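PDB 6WT9: c-di-GMP synthase from Capnocytophaga granulosa, which makes the cyclic dinucleotide 3',3'-c-di-GMP from two GTP molecules, a second messenger of the CBASS defence against bacteriophage. Local coordinates for residues Y56-V67 with I178-I189; Y38-T46 with I343-L351. All coordinates share one frame; numbering follows the deposited sequence.

Interaction 1: residues Y56-V67 with I178-I189; sequences YTNKSREAGEKV and ITNKSMGRDVDI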
loop_
_atom_site.group_PDB
_atom_site.type_symbol
_atom_site.label_atom_id
_atom_site.label_comp_id
_atom_site.label_asym_id
_atom_site.label_seq_id
_atom_site.Cartn_x
_atom_site.Cartn_y
_atom_site.Cartn_z
ATOM N N TYR A 56 -11.241 9.528 5.655
ATOM C CA TYR A 56 -11.004 8.143 6.049
ATOM C C TYR A 56 -9.576 7.933 6.534
ATOM O O TYR A 56 -9.351 7.226 7.522
ATOM C CB TYR A 56 -11.296 7.203 4.881
ATOM C CG TYR A 56 -12.748 7.142 4.482
ATOM C CD1 TYR A 56 -13.654 6.387 5.213
ATOM C CD2 TYR A 56 -13.214 7.828 3.368
ATOM C CE1 TYR A 56 -14.984 6.325 4.854
ATOM C CE2 TYR A 56 -14.544 7.769 3.000
ATOM C CZ TYR A 56 -15.424 7.016 3.748
ATOM O OH TYR A 56 -16.750 6.951 3.390
ATOM N N THR A 57 -8.601 8.532 5.845
ATOM C CA THR A 57 -7.200 8.282 6.170
ATOM C C THR A 57 -6.850 8.795 7.562
ATOM O O THR A 57 -6.092 8.150 8.295
ATOM C CB THR A 57 -6.297 8.922 5.116
ATOM O OG1 THR A 57 -6.683 8.462 3.816
ATOM C CG2 THR A 57 -4.838 8.551 5.360
ATOM N N ASN A 58 -7.401 9.949 7.949
ATOM C CA ASN A 58 -7.099 10.497 9.268
ATOM C C ASN A 58 -7.630 9.600 10.379
ATOM O O ASN A 58 -7.000 9.477 11.435
ATOM C CB ASN A 58 -7.672 11.908 9.403
ATOM C CG ASN A 58 -6.990 12.900 8.487
ATOM O OD1 ASN A 58 -5.884 12.657 8.007
ATOM N ND2 ASN A 58 -7.648 14.030 8.241
ATOM N N LYS A 59 -8.785 8.966 10.162
ATOM C CA LYS A 59 -9.325 8.067 11.175
ATOM C C LYS A 59 -8.533 6.766 11.248
ATOM O O LYS A 59 -8.387 6.191 12.332
ATOM C CB LYS A 59 -10.801 7.784 10.900
ATOM C CG LYS A 59 -11.655 9.040 10.825
ATOM C CD LYS A 59 -13.135 8.717 10.691
ATOM C CE LYS A 59 -13.704 8.159 11.986
ATOM N NZ LYS A 59 -15.185 8.002 11.916
ATOM N N SER A 60 -8.015 6.290 10.115
ATOM C CA SER A 60 -7.149 5.117 10.145
ATOM C C SER A 60 -5.850 5.421 10.877
ATOM O O SER A 60 -5.353 4.589 11.645
ATOM C CB SER A 60 -6.868 4.632 8.724
ATOM O OG SER A 60 -8.064 4.237 8.074
ATOM N N ARG A 61 -5.288 6.611 10.654
ATOM C CA ARG A 61 -4.098 7.014 11.393
ATOM C C ARG A 61 -4.415 7.266 12.861
ATOM O O ARG A 61 -3.559 7.054 13.726
ATOM C CB ARG A 61 -3.483 8.260 10.757
ATOM C CG ARG A 61 -1.963 8.275 10.773
ATOM C CD ARG A 61 -1.402 9.568 10.200
ATOM N NE ARG A 61 0.053 9.521 10.079
ATOM C CZ ARG A 61 0.895 9.710 11.092
ATOM N NH1 ARG A 61 0.432 9.955 12.310
ATOM N NH2 ARG A 61 2.204 9.648 10.887
ATOM N N GLU A 62 -5.640 7.710 13.158
ATOM C CA GLU A 62 -6.031 7.961 14.541
ATOM C C GLU A 62 -6.186 6.659 15.318
ATOM O O GLU A 62 -5.857 6.598 16.510
ATOM C CB GLU A 62 -7.328 8.771 14.573
ATOM C CG GLU A 62 -7.902 8.992 15.962
ATOM C CD GLU A 62 -9.178 9.811 15.939
ATOM O OE1 GLU A 62 -9.425 10.502 14.927
ATOM O OE2 GLU A 62 -9.936 9.761 16.931
ATOM N N ALA A 63 -6.686 5.606 14.665
ATOM C CA ALA A 63 -6.815 4.315 15.332
ATOM C C ALA A 63 -5.449 3.755 15.711
ATOM O O ALA A 63 -5.284 3.173 16.790
ATOM C CB ALA A 63 -7.572 3.332 14.440
ATOM N N GLY A 64 -4.456 3.919 14.834
ATOM C CA GLY A 64 -3.103 3.533 15.190
ATOM C C GLY A 64 -2.531 4.376 16.310
ATOM O O GLY A 64 -1.701 3.898 17.090
ATOM N N GLU A 65 -2.969 5.633 16.413
ATOM C CA GLU A 65 -2.482 6.507 17.474
ATOM C C GLU A 65 -3.017 6.072 18.832
ATOM O O GLU A 65 -2.306 6.152 19.841
ATOM C CB GLU A 65 -2.872 7.954 17.173
ATOM C CG GLU A 65 -2.150 8.990 18.015
ATOM C CD GLU A 65 -0.643 8.877 17.906
ATOM O OE1 GLU A 65 -0.009 8.440 18.889
ATOM O OE2 GLU A 65 -0.094 9.213 16.835
ATOM N N LYS A 66 -4.266 5.604 18.879
ATOM C CA LYS A 66 -4.820 5.110 20.134
ATOM C C LYS A 66 -4.133 3.823 20.573
ATOM O O LYS A 66 -3.920 3.606 21.771
ATOM C CB LYS A 66 -6.327 4.895 19.997
ATOM C CG LYS A 66 -7.130 6.181 19.860
ATOM C CD LYS A 66 -8.612 5.880 19.680
ATOM C CE LYS A 66 -9.428 7.153 19.539
ATOM N NZ LYS A 66 -9.354 7.992 20.768
ATOM N N VAL A 67 -3.787 2.954 19.619
ATOM C CA VAL A 67 -3.017 1.759 19.955
ATOM C C VAL A 67 -1.670 2.151 20.548
ATOM O O VAL A 67 -1.206 1.552 21.526
ATOM C CB VAL A 67 -2.850 0.862 18.714
ATOM C CG1 VAL A 67 -1.966 -0.332 19.031
ATOM C CG2 VAL A 67 -4.205 0.403 18.211
ATOM N N ILE A 178 -5.779 -5.861 16.116
ATOM C CA ILE A 178 -6.842 -5.397 16.993
ATOM C C ILE A 178 -7.917 -4.729 16.149
ATOM O O ILE A 178 -7.689 -4.321 15.007
ATOM C CB ILE A 178 -6.332 -4.431 18.086
ATOM C CG1 ILE A 178 -5.861 -3.105 17.476
ATOM C CG2 ILE A 178 -5.221 -5.081 18.898
ATOM C CD1 ILE A 178 -6.883 -1.974 17.567
ATOM N N THR A 179 -9.103 -4.612 16.738
ATOM C CA THR A 179 -10.227 -3.924 16.117
ATOM C C THR A 179 -10.757 -2.891 17.098
ATOM O O THR A 179 -11.202 -3.245 18.195
ATOM C CB THR A 179 -11.335 -4.903 15.721
ATOM O OG1 THR A 179 -10.849 -5.793 14.707
ATOM C CG2 THR A 179 -12.549 -4.150 15.192
ATOM N N ASN A 180 -10.690 -1.621 16.713
ATOM C CA ASN A 180 -11.319 -0.547 17.476
ATOM C C ASN A 180 -12.795 -0.538 17.099
ATOM O O ASN A 180 -13.179 0.017 16.068
ATOM C CB ASN A 180 -10.646 0.788 17.179
ATOM C CG ASN A 180 -11.077 1.892 18.134
ATOM O OD1 ASN A 180 -12.254 2.013 18.476
ATOM N ND2 ASN A 180 -10.119 2.705 18.567
ATOM N N LYS A 181 -13.628 -1.170 17.930
ATOM C CA LYS A 181 -15.046 -1.285 17.604
ATOM C C LYS A 181 -15.743 0.069 17.619
ATOM O O LYS A 181 -16.758 0.248 16.936
ATOM C CB LYS A 181 -15.736 -2.248 18.571
ATOM C CG LYS A 181 -15.146 -3.648 18.575
ATOM C CD LYS A 181 -16.101 -4.654 19.201
ATOM C CE LYS A 181 -16.504 -4.245 20.607
ATOM N NZ LYS A 181 -17.427 -5.237 21.225
ATOM N N SER A 182 -15.221 1.028 18.386
ATOM C CA SER A 182 -15.810 2.362 18.398
ATOM C C SER A 182 -15.596 3.083 17.074
ATOM O O SER A 182 -16.453 3.868 16.652
ATOM C CB SER A 182 -15.226 3.183 19.549
ATOM O OG SER A 182 -15.740 4.503 19.545
HETATM N N MSE A 183 -14.476 2.826 16.404
HETATM C CA MSE A 183 -14.149 3.514 15.161
HETATM C C MSE A 183 -14.347 2.633 13.935
HETATM O O MSE A 183 -14.394 3.128 12.811
HETATM C CB MSE A 183 -12.704 4.014 15.194
HETATM C CG MSE A 183 -12.360 4.866 16.398
HETATM SE SE MSE A 183 -10.556 5.588 16.268
HETATM C CE MSE A 183 -10.799 6.708 14.691
ATOM N N GLY A 184 -14.455 1.326 14.153
ATOM C CA GLY A 184 -14.557 0.396 13.045
ATOM C C GLY A 184 -13.302 0.295 12.208
ATOM O O GLY A 184 -13.389 0.116 10.989
ATOM N N ARG A 185 -12.131 0.409 12.831
ATOM C CA ARG A 185 -10.854 0.362 12.137
ATOM C C ARG A 185 -9.982 -0.739 12.726
ATOM O O ARG A 185 -10.084 -1.068 13.912
ATOM C CB ARG A 185 -10.120 1.707 12.228
ATOM C CG ARG A 185 -10.879 2.887 11.640
ATOM C CD ARG A 185 -11.114 2.716 10.147
ATOM N NE ARG A 185 -11.638 3.935 9.537
ATOM C CZ ARG A 185 -12.929 4.246 9.473
ATOM N NH1 ARG A 185 -13.838 3.425 9.981
ATOM N NH2 ARG A 185 -13.312 5.379 8.899
ATOM N N ASP A 186 -9.119 -1.303 11.887
ATOM C CA ASP A 186 -8.189 -2.344 12.296
ATOM C C ASP A 186 -6.767 -1.801 12.331
ATOM O O ASP A 186 -6.394 -0.931 11.538
ATOM C CB ASP A 186 -8.256 -3.552 11.357
ATOM C CG ASP A 186 -9.500 -4.390 11.575
ATOM O OD1 ASP A 186 -10.129 -4.251 12.645
ATOM O OD2 ASP A 186 -9.844 -5.193 10.683
ATOM N N VAL A 187 -5.979 -2.320 13.268
ATOM C CA VAL A 187 -4.573 -1.959 13.412
ATOM C C VAL A 187 -3.773 -3.236 13.629
ATOM O O VAL A 187 -4.129 -4.061 14.479
ATOM C CB VAL A 187 -4.339 -0.977 14.580
ATOM C CG1 VAL A 187 -2.855 -0.660 14.722
ATOM C CG2 VAL A 187 -5.143 0.301 14.387
ATOM N N ASP A 188 -2.701 -3.403 12.863
ATOM C CA ASP A 188 -1.748 -4.483 13.077
ATOM C C ASP A 188 -0.529 -3.935 13.809
ATOM O O ASP A 188 -0.060 -2.832 13.514
ATOM C CB ASP A 188 -1.326 -5.124 11.754
ATOM C CG ASP A 188 -2.462 -5.875 11.082
ATOM O OD1 ASP A 188 -3.608 -5.782 11.570
ATOM O OD2 ASP A 188 -2.209 -6.562 10.069
ATOM N N ILE A 189 -0.026 -4.708 14.768
ATOM C CA ILE A 189 1.079 -4.291 15.624
ATOM C C ILE A 189 2.228 -5.267 15.415
ATOM O O ILE A 189 2.073 -6.473 15.643
ATOM C CB ILE A 189 0.667 -4.233 17.105
ATOM C CG1 ILE A 189 -0.421 -3.176 17.326
ATOM C CG2 ILE A 189 1.873 -3.947 17.985
ATOM C CD1 ILE A 189 -1.840 -3.698 17.188
HETATM O O HOH W 1 -6.763 1.851 10.742
HETATM O O HOH W 2 -7.037 2.014 18.003
#

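Interaction 2: residues Y38-T46 with I343-L351; sequences YNDVLKYIT and IYSNLQSYL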
loop_
_atom_site.group_PDB
_atom_site.type_symbol
_atom_site.label_atom_id
_atom_site.label_comp_id
_atom_site.label_asym_id
_atom_site.label_seq_id
_atom_site.Cartn_x
_atom_site.Cartn_y
_atom_site.Cartn_z
ATOM N N TYR A 38 -21.345 11.508 -17.514
ATOM C CA TYR A 38 -22.047 10.767 -18.563
ATOM C C TYR A 38 -21.105 9.870 -19.364
ATOM O O TYR A 38 -21.359 9.575 -20.535
ATOM C CB TYR A 38 -22.807 11.718 -19.493
ATOM C CG TYR A 38 -23.551 12.810 -18.757
ATOM C CD1 TYR A 38 -24.721 12.532 -18.060
ATOM C CD2 TYR A 38 -23.084 14.118 -18.755
ATOM C CE1 TYR A 38 -25.403 13.525 -17.382
ATOM C CE2 TYR A 38 -23.760 15.119 -18.080
ATOM C CZ TYR A 38 -24.919 14.816 -17.395
ATOM O OH TYR A 38 -25.597 15.807 -16.721
ATOM N N ASN A 39 -20.011 9.426 -18.746
ATOM C CA ASN A 39 -19.067 8.531 -19.410
ATOM C C ASN A 39 -18.475 7.605 -18.355
ATOM O O ASN A 39 -17.635 8.029 -17.557
ATOM C CB ASN A 39 -17.977 9.315 -20.133
ATOM C CG ASN A 39 -17.297 8.498 -21.208
ATOM O OD1 ASN A 39 -16.304 7.823 -20.953
ATOM N ND2 ASN A 39 -17.837 8.548 -22.419
ATOM N N ASP A 40 -18.901 6.341 -18.371
ATOM C CA ASP A 40 -18.596 5.436 -17.267
ATOM C C ASP A 40 -17.128 5.031 -17.232
ATOM O O ASP A 40 -16.571 4.836 -16.145
ATOM C CB ASP A 40 -19.485 4.197 -17.352
ATOM C CG ASP A 40 -20.960 4.526 -17.215
ATOM O OD1 ASP A 40 -21.294 5.454 -16.450
ATOM O OD2 ASP A 40 -21.784 3.856 -17.871
ATOM N N VAL A 41 -16.481 4.891 -18.392
ATOM C CA VAL A 41 -15.095 4.434 -18.383
ATOM C C VAL A 41 -14.175 5.512 -17.823
ATOM O O VAL A 41 -13.192 5.201 -17.142
ATOM C CB VAL A 41 -14.659 3.977 -19.790
ATOM C CG1 VAL A 41 -14.628 5.142 -20.760
ATOM C CG2 VAL A 41 -13.302 3.286 -19.731
ATOM N N LEU A 42 -14.482 6.788 -18.072
ATOM C CA LEU A 42 -13.678 7.859 -17.493
ATOM C C LEU A 42 -13.914 7.987 -15.994
ATOM O O LEU A 42 -12.987 8.334 -15.253
ATOM C CB LEU A 42 -13.979 9.189 -18.187
ATOM C CG LEU A 42 -13.758 9.266 -19.698
ATOM C CD1 LEU A 42 -14.006 10.680 -20.195
ATOM C CD2 LEU A 42 -12.359 8.795 -20.075
ATOM N N LYS A 43 -15.140 7.721 -15.534
ATOM C CA LYS A 43 -15.426 7.757 -14.103
ATOM C C LYS A 43 -14.623 6.697 -13.363
ATOM O O LYS A 43 -14.020 6.971 -12.319
ATOM C CB LYS A 43 -16.919 7.546 -13.853
ATOM C CG LYS A 43 -17.838 8.613 -14.410
ATOM C CD LYS A 43 -19.284 8.263 -14.082
ATOM C CE LYS A 43 -20.257 9.294 -14.616
ATOM N NZ LYS A 43 -21.660 8.943 -14.250
ATOM N N TYR A 44 -14.618 5.471 -13.890
ATOM C CA TYR A 44 -13.924 4.376 -13.226
ATOM C C TYR A 44 -12.423 4.624 -13.176
ATOM O O TYR A 44 -11.788 4.412 -12.137
ATOM C CB TYR A 44 -14.236 3.059 -13.938
ATOM C CG TYR A 44 -13.528 1.854 -13.364
ATOM C CD1 TYR A 44 -13.905 1.322 -12.139
ATOM C CD2 TYR A 44 -12.489 1.242 -14.052
ATOM C CE1 TYR A 44 -13.263 0.219 -11.612
ATOM C CE2 TYR A 44 -11.843 0.139 -13.535
ATOM C CZ TYR A 44 -12.233 -0.369 -12.315
ATOM O OH TYR A 44 -11.590 -1.469 -11.795
ATOM N N ILE A 45 -11.841 5.088 -14.283
ATOM C CA ILE A 45 -10.405 5.343 -14.318
ATOM C C ILE A 45 -10.038 6.489 -13.383
ATOM O O ILE A 45 -9.055 6.409 -12.638
ATOM C CB ILE A 45 -9.950 5.622 -15.762
ATOM C CG1 ILE A 45 -10.210 4.403 -16.650
ATOM C CG2 ILE A 45 -8.474 5.989 -15.798
ATOM C CD1 ILE A 45 -10.058 4.689 -18.127
ATOM N N THR A 46 -10.822 7.571 -13.402
ATOM C CA THR A 46 -10.501 8.729 -12.572
ATOM C C THR A 46 -10.607 8.399 -11.089
ATOM O O THR A 46 -9.763 8.826 -10.292
ATOM C CB THR A 46 -11.415 9.904 -12.920
ATOM O OG1 THR A 46 -11.279 10.228 -14.309
ATOM C CG2 THR A 46 -11.046 11.121 -12.090
ATOM N N ILE A 343 -8.563 -1.878 -20.430
ATOM C CA ILE A 343 -8.890 -0.488 -20.117
ATOM C C ILE A 343 -8.384 0.435 -21.217
ATOM O O ILE A 343 -9.112 1.309 -21.703
ATOM C CB ILE A 343 -8.305 -0.091 -18.749
ATOM C CG1 ILE A 343 -8.812 -1.023 -17.646
ATOM C CG2 ILE A 343 -8.648 1.358 -18.433
ATOM C CD1 ILE A 343 -10.281 -0.877 -17.359
ATOM N N TYR A 344 -7.122 0.252 -21.617
ATOM C CA TYR A 344 -6.516 1.088 -22.648
ATOM C C TYR A 344 -7.334 1.056 -23.934
ATOM O O TYR A 344 -7.599 2.099 -24.541
ATOM C CB TYR A 344 -5.077 0.616 -22.892
ATOM C CG TYR A 344 -4.257 1.414 -23.890
ATOM C CD1 TYR A 344 -4.673 2.658 -24.349
ATOM C CD2 TYR A 344 -3.058 0.912 -24.371
ATOM C CE1 TYR A 344 -3.920 3.371 -25.261
ATOM C CE2 TYR A 344 -2.297 1.619 -25.280
ATOM C CZ TYR A 344 -2.731 2.848 -25.721
ATOM O OH TYR A 344 -1.973 3.554 -26.626
ATOM N N SER A 345 -7.756 -0.137 -24.357
ATOM C CA SER A 345 -8.502 -0.254 -25.605
ATOM C C SER A 345 -9.845 0.463 -25.517
ATOM O O SER A 345 -10.284 1.095 -26.486
ATOM C CB SER A 345 -8.694 -1.728 -25.960
ATOM O OG SER A 345 -9.524 -2.380 -25.019
ATOM N N ASN A 346 -10.508 0.384 -24.364
ATOM C CA ASN A 346 -11.775 1.080 -24.168
ATOM C C ASN A 346 -11.602 2.579 -23.964
ATOM O O ASN A 346 -12.596 3.311 -24.003
ATOM C CB ASN A 346 -12.527 0.491 -22.969
ATOM C CG ASN A 346 -12.795 -0.995 -23.117
ATOM O OD1 ASN A 346 -12.814 -1.526 -24.228
ATOM N ND2 ASN A 346 -13.008 -1.674 -21.996
ATOM N N LEU A 347 -10.373 3.050 -23.760
ATOM C CA LEU A 347 -10.099 4.446 -23.441
ATOM C C LEU A 347 -9.544 5.243 -24.612
ATOM O O LEU A 347 -9.754 6.461 -24.670
ATOM C CB LEU A 347 -9.111 4.522 -22.270
ATOM C CG LEU A 347 -8.481 5.867 -21.903
ATOM C CD1 LEU A 347 -9.525 6.819 -21.339
ATOM C CD2 LEU A 347 -7.339 5.674 -20.923
ATOM N N GLN A 348 -8.861 4.588 -25.555
ATOM C CA GLN A 348 -8.098 5.303 -26.576
ATOM C C GLN A 348 -8.957 6.228 -27.432
ATOM O O GLN A 348 -8.428 7.189 -28.001
ATOM C CB GLN A 348 -7.356 4.303 -27.467
ATOM C CG GLN A 348 -8.241 3.229 -28.083
ATOM C CD GLN A 348 -7.440 2.137 -28.769
ATOM O OE1 GLN A 348 -6.308 2.360 -29.202
ATOM N NE2 GLN A 348 -8.020 0.946 -28.864
ATOM N N SER A 349 -10.265 5.975 -27.533
ATOM C CA SER A 349 -11.122 6.842 -28.335
ATOM C C SER A 349 -11.302 8.222 -27.713
ATOM O O SER A 349 -11.700 9.157 -28.416
ATOM C CB SER A 349 -12.488 6.188 -28.546
ATOM O OG SER A 349 -13.159 6.000 -27.311
ATOM N N TYR A 350 -11.027 8.369 -26.417
ATOM C CA TYR A 350 -11.117 9.651 -25.734
ATOM C C TYR A 350 -9.779 10.369 -25.647
ATOM O O TYR A 350 -9.726 11.492 -25.139
ATOM C CB TYR A 350 -11.683 9.465 -24.322
ATOM C CG TYR A 350 -12.943 8.633 -24.255
ATOM C CD1 TYR A 350 -14.193 9.215 -24.414
ATOM C CD2 TYR A 350 -12.883 7.265 -24.024
ATOM C CE1 TYR A 350 -15.346 8.456 -24.350
ATOM C CE2 TYR A 350 -14.029 6.500 -23.958
ATOM C CZ TYR A 350 -15.258 7.100 -24.121
ATOM O OH TYR A 350 -16.402 6.339 -24.055
ATOM N N LEU A 351 -8.700 9.749 -26.116
ATOM C CA LEU A 351 -7.379 10.365 -26.066
ATOM C C LEU A 351 -7.096 11.158 -27.341
ATOM O O LEU A 351 -7.768 10.988 -28.358
ATOM C CB LEU A 351 -6.300 9.300 -25.856
ATOM C CG LEU A 351 -6.405 8.459 -24.581
ATOM C CD1 LEU A 351 -5.361 7.346 -24.575
ATOM C CD2 LEU A 351 -6.259 9.343 -23.354
ATOM O OXT LEU A 351 -6.188 11.987 -27.389
#

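Interaction 1: residues Y56-V67 with I178-I189
Rotation about chi3 (64°) folds the selenomethionine Met183 at its tip, laying CE 3.4 Å from the backbone O of Lys59. The same methyl rests against Glu62 CD, while SE faces the methylenes of Lys66, 3.8 Å from its CE. Arg185 is bent earlier, at chi2 (-63°), which runs its guanidinium along the helix toward Tyr56. There NH2 sits at the edge of the Tyr56 ring, near its plane, 3.8 Å from CD1; a weak, long ion pair with Glu20 may offset the nearby Lys59 ammonium. Ser60 OG adjoins the guanidinium edge but is hydrogen-bonded to Ser96 O. These contacts seat helix 54-71 on the hairpin of strands 176-180 and 185-194 in the nucleotidyltransferase sheet, the helix axis passing 8.0 Å from strand 185-189 at -50°. In the turn, Asn180 OD1 accepts from Met183 N, an Asx motif, and Gly184 and Arg185 lie opposite Asn180 in a G1 beta bulge. Ala63 CB touches Arg185 CB at 3.7 Å. Farther along, Val67 splits its branches: CG2 slides past Ile178 CD1 (3.6 Å), whereas CG1 meets Ile189 CG1 tip to tip. A water lies within hydrogen-bonding distance of Ser60 O and Asp186 O, but other acceptors compete for its protons.

Interaction 2: residues Y38-T46 with I343-L351
The Tyr350 ring carries Leu42 CD2 over one face, 4.2 Å from CG, and Ser349 OG over the opposite face, 3.4 Å above the plane and offset toward the rim; Asn346 O lies in plane at an edge. The Asn39 amide stands almost perpendicular to this ring, their planes 83° apart, and ND2 donates a fairly straight bond to Tyr350 OH over 3.1 Å, the hydroxyl lying close to the amide plane. Val41 approaches the ring obliquely: chi1 of 66° puts CG1 between its backbone N and carbonyl carbon, and this methyl comes 3.5 Å from Tyr350 CE2. Away from the tyrosine the contact becomes aliphatic. Leu347 CD1 touches Leu42 CD2 at 3.7 Å, the two side chains crossing at about a right angle, and also meets Ile45 CD1. Ile45 CD1 in turn slides past Ile343 CG2, 3.6 Å away, with Phe252 of helix 245-259 against both isoleucines. Ile343 CD1 reaches the edge of the Tyr44 ring, whose hydroxyl is hydrogen-bonded to Asp259. The axes of 40-46 and 343-347 pass 10.6 Å apart at -136°, a mainly apolar helix-helix packing that joins the start of helix 40-49, N-capped at Asn39, to the chain's C-terminal end.

Both interactions are largely buried, but the centre of interaction 1 lies about 16 Å from that of the chain and the centre of interaction 2 about 25 Å, and their own centres are 35 Å apart. Consecutive helices tie them together: helix 40-49 supplies one side of interaction 2, and helix 54-71 one side of interaction 1. The first pairs a helix with a hairpin of the mixed sheet and buries 592 Å²; the second pairs two helices and buries 377 Å². Their polar chemistry differs too. In interaction 1 no direct polar bond joins the segments, a water lies between backbone oxygens of the two, and long charged side chains flank an aliphatic core, whereas interaction 2 has one direct amide-to-hydroxyl bond at the margin of its apolar packing.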